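Local coordinates for protein ribulose bisphosphate carboxylase (PDB 6HUN) that probably adds carbon dioxide and water to ribulose 1,5-bisphosphate to give two molecules of 3-phosphoglycerate, as a magnesium-dependent form III Rubisco, at residues 60-63 and 64-68; 140-143 and 144-148; 212-216 and 217-221. All coordinates share one frame; numbering follows the deposited sequence.

Interaction 1. Residues 60-63 and 64-68; sequences GRIA and AESSV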
loop_
_atom_site.group_PDB
_atom_site.type_symbol
_atom_site.label_atom_id
_atom_site.label_comp_id
_atom_site.label_asym_id
_atom_site.label_seq_id
_atom_site.Cartn_x
_atom_site.Cartn_y
_atom_site.Cartn_z
ATOM N N GLY A 60 1.233 -3.022 -25.535
ATOM C CA GLY A 60 0.188 -2.063 -25.864
ATOM C C GLY A 60 -0.952 -2.097 -24.868
ATOM O O GLY A 60 -1.558 -1.065 -24.568
ATOM N N ARG A 61 -1.250 -3.276 -24.327
ATOM C CA ARG A 61 -2.271 -3.350 -23.293
ATOM C C ARG A 61 -1.835 -2.623 -22.050
ATOM O O ARG A 61 -2.646 -1.936 -21.435
ATOM C CB ARG A 61 -2.608 -4.796 -22.960
ATOM C CG ARG A 61 -3.514 -5.468 -24.007
ATOM C CD ARG A 61 -3.488 -6.953 -23.805
ATOM N NE ARG A 61 -4.152 -7.627 -24.908
ATOM C CZ ARG A 61 -5.399 -8.069 -24.835
ATOM N NH1 ARG A 61 -6.076 -7.900 -23.706
ATOM N NH2 ARG A 61 -5.970 -8.657 -25.892
ATOM N N ILE A 62 -0.557 -2.772 -21.654
ATOM C CA ILE A 62 -0.036 -2.021 -20.511
ATOM C C ILE A 62 -0.130 -0.519 -20.775
ATOM O O ILE A 62 -0.614 0.242 -19.934
ATOM C CB ILE A 62 1.410 -2.440 -20.194
ATOM C CG1 ILE A 62 1.479 -3.891 -19.654
ATOM C CG2 ILE A 62 2.058 -1.455 -19.164
ATOM C CD1 ILE A 62 2.935 -4.399 -19.675
ATOM N N ALA A 63 0.316 -0.073 -21.953
ATOM C CA ALA A 63 0.288 1.359 -22.247
ATOM C C ALA A 63 -1.141 1.912 -22.233
ATOM O O ALA A 63 -1.375 3.007 -21.716
ATOM C CB ALA A 63 0.969 1.645 -23.607
ATOM N N ALA A 64 -2.096 1.177 -22.803
ATOM C CA ALA A 64 -3.491 1.631 -22.834
ATOM C C ALA A 64 -4.097 1.643 -21.442
ATOM O O ALA A 64 -4.752 2.609 -21.036
ATOM C CB ALA A 64 -4.323 0.728 -23.751
ATOM N N GLU A 65 -3.909 0.562 -20.701
ATOM C CA GLU A 65 -4.544 0.472 -19.391
ATOM C C GLU A 65 -3.979 1.507 -18.424
ATOM O O GLU A 65 -4.711 1.993 -17.553
ATOM C CB GLU A 65 -4.391 -0.946 -18.841
ATOM C CG GLU A 65 -4.859 -1.158 -17.361
ATOM C CD GLU A 65 -6.357 -0.986 -17.154
ATOM O OE1 GLU A 65 -6.762 -0.492 -16.082
ATOM O OE2 GLU A 65 -7.134 -1.338 -18.063
ATOM N N SER A 66 -2.686 1.842 -18.519
ATOM C CA SER A 66 -2.105 2.811 -17.614
ATOM C C SER A 66 -2.248 4.246 -18.121
ATOM O O SER A 66 -1.684 5.154 -17.520
ATOM C CB SER A 66 -0.622 2.473 -17.331
ATOM O OG SER A 66 0.111 2.439 -18.551
ATOM N N SER A 67 -3.032 4.472 -19.175
ATOM C CA SER A 67 -3.256 5.844 -19.632
ATOM C C SER A 67 -4.742 6.063 -19.939
ATOM O O SER A 67 -5.538 6.160 -19.006
ATOM C CB SER A 67 -2.335 6.209 -20.816
ATOM O OG SER A 67 -2.566 5.522 -22.032
ATOM N N VAL A 68 -5.131 6.082 -21.211
ATOM C CA VAL A 68 -6.470 6.543 -21.615
ATOM C C VAL A 68 -7.411 5.401 -21.951
ATOM O O VAL A 68 -8.510 5.656 -22.447
ATOM C CB VAL A 68 -6.399 7.502 -22.819
ATOM C CG1 VAL A 68 -5.626 8.719 -22.434
ATOM C CG2 VAL A 68 -5.758 6.817 -23.965
#

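Interaction 2. Residues 140-143 and 144-148; sequences VYFP and PSYLE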
loop_
_atom_site.group_PDB
_atom_site.type_symbol
_atom_site.label_atom_id
_atom_site.label_comp_id
_atom_site.label_asym_id
_atom_site.label_seq_id
_atom_site.Cartn_x
_atom_site.Cartn_y
_atom_site.Cartn_z
ATOM N N VAL A 140 11.033 4.696 -12.934
ATOM C CA VAL A 140 10.219 5.702 -13.632
ATOM C C VAL A 140 11.041 6.953 -13.611
ATOM O O VAL A 140 11.551 7.326 -12.550
ATOM C CB VAL A 140 8.848 5.941 -12.955
ATOM C CG1 VAL A 140 8.081 7.050 -13.697
ATOM C CG2 VAL A 140 8.000 4.663 -13.017
ATOM N N TYR A 141 11.172 7.572 -14.796
ATOM C CA TYR A 141 11.855 8.840 -14.958
ATOM C C TYR A 141 10.802 9.920 -14.842
ATOM O O TYR A 141 9.778 9.870 -15.551
ATOM C CB TYR A 141 12.511 8.919 -16.326
ATOM C CG TYR A 141 12.739 10.377 -16.754
ATOM C CD1 TYR A 141 13.782 11.092 -16.208
ATOM C CD2 TYR A 141 11.889 11.014 -17.641
ATOM C CE1 TYR A 141 14.044 12.443 -16.585
ATOM C CE2 TYR A 141 12.119 12.409 -18.031
ATOM C CZ TYR A 141 13.200 13.079 -17.469
ATOM O OH TYR A 141 13.488 14.394 -17.778
ATOM N N PHE A 142 11.051 10.879 -13.951
ATOM C CA PHE A 142 10.152 12.002 -13.735
ATOM C C PHE A 142 10.769 13.243 -14.364
ATOM O O PHE A 142 11.885 13.609 -13.976
ATOM C CB PHE A 142 9.906 12.230 -12.252
ATOM C CG PHE A 142 9.193 11.082 -11.609
ATOM C CD1 PHE A 142 7.848 10.899 -11.855
ATOM C CD2 PHE A 142 9.867 10.163 -10.876
ATOM C CE1 PHE A 142 7.167 9.810 -11.293
ATOM C CE2 PHE A 142 9.179 9.080 -10.275
ATOM C CZ PHE A 142 7.852 8.916 -10.512
ATOM N N PRO A 143 10.108 13.904 -15.314
ATOM C CA PRO A 143 10.701 15.163 -15.899
ATOM C C PRO A 143 10.600 16.321 -14.930
ATOM O O PRO A 143 9.762 16.313 -14.020
ATOM C CB PRO A 143 9.851 15.416 -17.145
ATOM C CG PRO A 143 8.540 14.803 -16.863
ATOM C CD PRO A 143 8.818 13.563 -15.957
ATOM N N PRO A 144 11.426 17.379 -15.120
ATOM C CA PRO A 144 11.469 18.461 -14.136
ATOM C C PRO A 144 10.125 19.080 -13.838
ATOM O O PRO A 144 9.880 19.469 -12.701
ATOM C CB PRO A 144 12.422 19.497 -14.799
ATOM C CG PRO A 144 13.293 18.696 -15.657
ATOM C CD PRO A 144 12.487 17.488 -16.130
ATOM N N SER A 145 9.260 19.246 -14.832
ATOM C CA SER A 145 8.029 19.994 -14.611
ATOM C C SER A 145 7.065 19.200 -13.752
ATOM O O SER A 145 6.229 19.768 -13.041
ATOM C CB SER A 145 7.396 20.343 -15.953
ATOM O OG SER A 145 7.164 19.131 -16.656
ATOM N N TYR A 146 7.182 17.886 -13.791
ATOM C CA TYR A 146 6.358 17.082 -12.921
ATOM C C TYR A 146 7.044 16.860 -11.575
ATOM O O TYR A 146 6.392 16.945 -10.522
ATOM C CB TYR A 146 6.077 15.780 -13.645
ATOM C CG TYR A 146 5.158 14.812 -12.887
ATOM C CD1 TYR A 146 3.941 15.219 -12.343
ATOM C CD2 TYR A 146 5.539 13.509 -12.729
ATOM C CE1 TYR A 146 3.103 14.292 -11.652
ATOM C CE2 TYR A 146 4.725 12.588 -12.043
ATOM C CZ TYR A 146 3.531 12.977 -11.525
ATOM O OH TYR A 146 2.797 12.003 -10.865
ATOM N N LEU A 147 8.358 16.590 -11.606
ATOM C CA LEU A 147 9.102 16.319 -10.376
ATOM C C LEU A 147 9.017 17.508 -9.426
ATOM O O LEU A 147 8.834 17.335 -8.222
ATOM C CB LEU A 147 10.557 15.966 -10.707
ATOM C CG LEU A 147 11.467 15.605 -9.544
ATOM C CD1 LEU A 147 10.924 14.337 -8.867
ATOM C CD2 LEU A 147 12.885 15.348 -9.969
ATOM N N GLU A 148 9.062 18.737 -9.960
ATOM C CA GLU A 148 8.994 19.868 -9.047
ATOM C C GLU A 148 7.614 20.118 -8.451
ATOM O O GLU A 148 7.499 21.017 -7.618
ATOM C CB GLU A 148 9.505 21.144 -9.757
ATOM C CG GLU A 148 8.636 21.655 -10.904
ATOM C CD GLU A 148 9.317 22.822 -11.680
ATOM O OE1 GLU A 148 10.571 22.921 -11.665
ATOM O OE2 GLU A 148 8.600 23.654 -12.292
#

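Interaction 3. Residues 212-216 and 217-221; sequences PFCRF and EARLK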
loop_
_atom_site.group_PDB
_atom_site.type_symbol
_atom_site.label_atom_id
_atom_site.label_comp_id
_atom_site.label_asym_id
_atom_site.label_seq_id
_atom_site.Cartn_x
_atom_site.Cartn_y
_atom_site.Cartn_z
ATOM N N PRO A 212 -2.877 0.529 24.334
ATOM C CA PRO A 212 -3.215 0.890 25.716
ATOM C C PRO A 212 -2.091 0.706 26.729
ATOM O O PRO A 212 -2.028 1.455 27.720
ATOM C CB PRO A 212 -4.406 -0.034 26.018
ATOM C CG PRO A 212 -5.074 -0.178 24.702
ATOM C CD PRO A 212 -3.969 -0.220 23.671
ATOM N N PHE A 213 -1.212 -0.279 26.542
ATOM C CA PHE A 213 -0.219 -0.502 27.587
ATOM C C PHE A 213 0.835 0.596 27.619
ATOM O O PHE A 213 1.579 0.683 28.599
ATOM C CB PHE A 213 0.447 -1.873 27.426
ATOM C CG PHE A 213 1.370 -1.958 26.249
ATOM C CD1 PHE A 213 2.722 -1.664 26.385
ATOM C CD2 PHE A 213 0.887 -2.328 24.999
ATOM C CE1 PHE A 213 3.578 -1.730 25.302
ATOM C CE2 PHE A 213 1.747 -2.401 23.895
ATOM C CZ PHE A 213 3.089 -2.082 24.059
ATOM N N CYS A 214 0.881 1.447 26.593
ATOM C CA CYS A 214 1.902 2.477 26.416
ATOM C C CYS A 214 1.429 3.502 25.392
ATOM O O CYS A 214 1.868 3.504 24.231
ATOM C CB CYS A 214 3.238 1.879 25.955
ATOM S SG CYS A 214 4.658 3.007 26.234
ATOM N N ARG A 215 0.528 4.370 25.828
ATOM C CA ARG A 215 -0.045 5.368 24.949
ATOM C C ARG A 215 0.995 6.362 24.483
ATOM O O ARG A 215 1.984 6.658 25.184
ATOM C CB ARG A 215 -1.170 6.098 25.656
ATOM C CG ARG A 215 -2.081 5.122 26.250
ATOM C CD ARG A 215 -3.090 4.657 25.236
ATOM N NE ARG A 215 -4.110 3.869 25.906
ATOM C CZ ARG A 215 -4.928 4.341 26.850
ATOM N NH1 ARG A 215 -5.820 3.538 27.417
ATOM N NH2 ARG A 215 -4.870 5.615 27.225
ATOM N N PHE A 216 0.701 6.942 23.318
ATOM C CA PHE A 216 1.672 7.772 22.625
ATOM C C PHE A 216 2.121 8.927 23.506
ATOM O O PHE A 216 3.329 9.144 23.693
ATOM C CB PHE A 216 1.102 8.300 21.311
ATOM C CG PHE A 216 2.117 9.091 20.506
ATOM C CD1 PHE A 216 2.972 8.447 19.631
ATOM C CD2 PHE A 216 2.243 10.467 20.674
ATOM C CE1 PHE A 216 3.936 9.153 18.883
ATOM C CE2 PHE A 216 3.203 11.181 19.941
ATOM C CZ PHE A 216 4.039 10.527 19.057
ATOM N N GLU A 217 1.157 9.651 24.096
ATOM C CA GLU A 217 1.513 10.858 24.836
ATOM C C GLU A 217 2.323 10.522 26.077
ATOM O O GLU A 217 3.329 11.178 26.371
ATOM C CB GLU A 217 0.260 11.658 25.199
ATOM C CG GLU A 217 0.575 12.735 26.254
ATOM C CD GLU A 217 -0.145 14.061 26.059
ATOM O OE1 GLU A 217 -1.218 14.077 25.418
ATOM O OE2 GLU A 217 0.351 15.085 26.594
ATOM N N ALA A 218 1.892 9.512 26.834
ATOM C CA ALA A 218 2.611 9.171 28.053
ATOM C C ALA A 218 3.999 8.628 27.726
ATOM O O ALA A 218 4.949 8.898 28.455
ATOM C CB ALA A 218 1.793 8.179 28.886
ATOM N N ARG A 219 4.137 7.907 26.621
ATOM C CA ARG A 219 5.444 7.412 26.171
ATOM C C ARG A 219 6.368 8.555 25.738
ATOM O O ARG A 219 7.537 8.632 26.177
ATOM C CB ARG A 219 5.241 6.428 25.012
ATOM C CG ARG A 219 6.515 6.030 24.326
ATOM C CD ARG A 219 6.243 4.827 23.421
ATOM N NE ARG A 219 6.005 5.175 22.029
ATOM C CZ ARG A 219 4.836 5.028 21.421
ATOM N NH1 ARG A 219 3.794 4.561 22.104
ATOM N NH2 ARG A 219 4.717 5.357 20.145
ATOM N N LEU A 220 5.830 9.492 24.953
ATOM C CA LEU A 220 6.587 10.651 24.482
ATOM C C LEU A 220 7.097 11.516 25.643
ATOM O O LEU A 220 8.248 11.953 25.633
ATOM C CB LEU A 220 5.701 11.480 23.552
ATOM C CG LEU A 220 6.235 12.797 23.006
ATOM C CD1 LEU A 220 7.504 12.482 22.226
ATOM C CD2 LEU A 220 5.171 13.582 22.172
ATOM N N LYS A 221 6.252 11.799 26.628
ATOM C CA LYS A 221 6.729 12.525 27.812
ATOM C C LYS A 221 7.927 11.826 28.457
ATOM O O LYS A 221 8.922 12.471 28.817
ATOM C CB LYS A 221 5.605 12.641 28.834
ATOM C CG LYS A 221 4.348 13.353 28.349
ATOM C CD LYS A 221 3.274 13.415 29.449
ATOM C CE LYS A 221 3.633 14.424 30.540
ATOM N NZ LYS A 221 4.693 13.949 31.492
#

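Interaction 1. Residues 60-63 and 64-68
Gly60 O accepts Ala64 N and Arg61 O accepts Glu65 N, each at 2.9 Å, in the last turn of helix 55-65. Ser66 N continues the pattern to Ile62 O at 3.0 Å, although Ser66 itself has left helical angles.

Two serine hydroxyls then bond to carbonyls of the helix end. Ser66 OG donates to Ile62 O at 2.7 Å, so that oxygen takes two donors, and they reach it from opposite faces of the carbonyl plane. Ser66 OG sits between the backbone N and the carbonyl carbon (chi1 58°), which turns it back over the helix. It also hydrogen-bonds with Tyr105 OH. Ser67 OG donates to Ala63 O at 2.8 Å, where Ser67 N lies at a poor angle. Replacing Ser66 with alanine removes a hydroxyl, which is likely to leave Ile62 O with one donor and Tyr105 OH without this partner.

Outside the turn, Ile62 packs on strands 41-49 and 132-141. Glu65 OE1 bonds to Asn125 and forms a salt bridge with Lys179 of the second subunit, predicted to bind substrate. One hydroxyl thus doubles the last amide bond and the other replaces the next, beside the subunit interface.

Interaction 2. Residues 140-143 and 144-148
Pro143 O accepts Leu147 N across the first turn of helix 144-147, at 2.8 Å and with an N-H...O angle of 172°. Pro143 is the N-cap residue of this short helix, which follows strand 132-141 of the N-terminal domain's sheet after a two-residue link. Tyr146 N also approaches Pro143 O, at 3.0 Å, but this second bond is weak and bent. One carbonyl thus gathers two amides of the turn. Pro144 opens the helix and suits a first-turn position, since its nitrogen has no hydrogen to donate.

The side chains fold over the same corner. Phe142 and Tyr146 meet rim to rim, with neither ring over the face of the other. Their planes are 43° apart and their centroids 5.8 Å apart. Phe142 CD1 comes in at the edge of the Tyr146 ring, near its plane. Tyr146 CG is anti to the backbone N (chi1 -178°), and this brings its ring beside Phe142. Its CB lies near Pro143 CG. On another part of Phe142, CB packs against Leu147 CB at 4.1 Å.

The pair sits in a larger aromatic group. Phe118 meets Phe142 edge-to-face, and Phe150 does the same to Tyr146. Met321 of helix 312-322 touches both Phe142 and Leu147, which joins this corner to the catalytic domain.

The hydroxyl of Tyr141 bonds to Lys38 O, and Tyr141 OH also lies 3.6 Å from Pro144 CD.

Interaction 3. Residues 212-216 and 217-221
Arg219 folds back over the start of its own helix to meet Cys214 and Phe216. Cys214 SG lies alongside the aliphatic part of the arginine, 3.7 Å from both Arg219 CB and Arg219 CD. Farther out, Arg219 NH1 comes within 3.1 Å of Cys214 O, which lies at the edge of the guanidinium and in its plane. Arg219 NH2 lies 3.6 Å from Phe216 CD1. The ring and guanidinium planes stand almost perpendicular, at 84°. The arginine chain starts extended and bends at chi3 (97°), and this turns its head toward the loop. On another part of the Phe216 ring, CE2 packs on Leu220 CD2 at 3.8 Å.

The backbone sets these groups in place. Arg219 N bonds to Arg215 O at 2.9 Å, and Leu220 N bonds to Phe216 O at 2.8 Å. Arg215 is the N-cap of helix 216-234.

Residues outside the two segments hold the arginine head directly. Its NH2 forms a salt bridge with Asp204 and a hydrogen bond with Ala209 O, and its NE bonds to Tyr240 OH. Phe208 adds a cation-pi contact.

The Arg219 side chain is about 9 Å from that of Asp205, a predicted magnesium ligand. The arrangement is a helix start in the Rubisco beta/alpha barrel, where the loop after strand 201-203 enters helix 216-234.

From the N terminus, the three contacts follow in series, and none nests in or crosses another. Each is local and closes one turn. Interaction 1 ends helix 55-65 in the N-terminal domain, and interaction 2 begins helix 144-147 after strand 132-141 of that domain's sheet. Their centres are about 20 Å apart, and helix 55-65 packs on the same strand through Ile62. Interaction 3 starts helix 216-234 of the catalytic barrel, about 41 Å from interaction 2 between centres and across the centre of the chain. Interactions 1 and 3 both reach the second subunit, while interaction 2 joins the N-terminal domain to barrel helix 312-322.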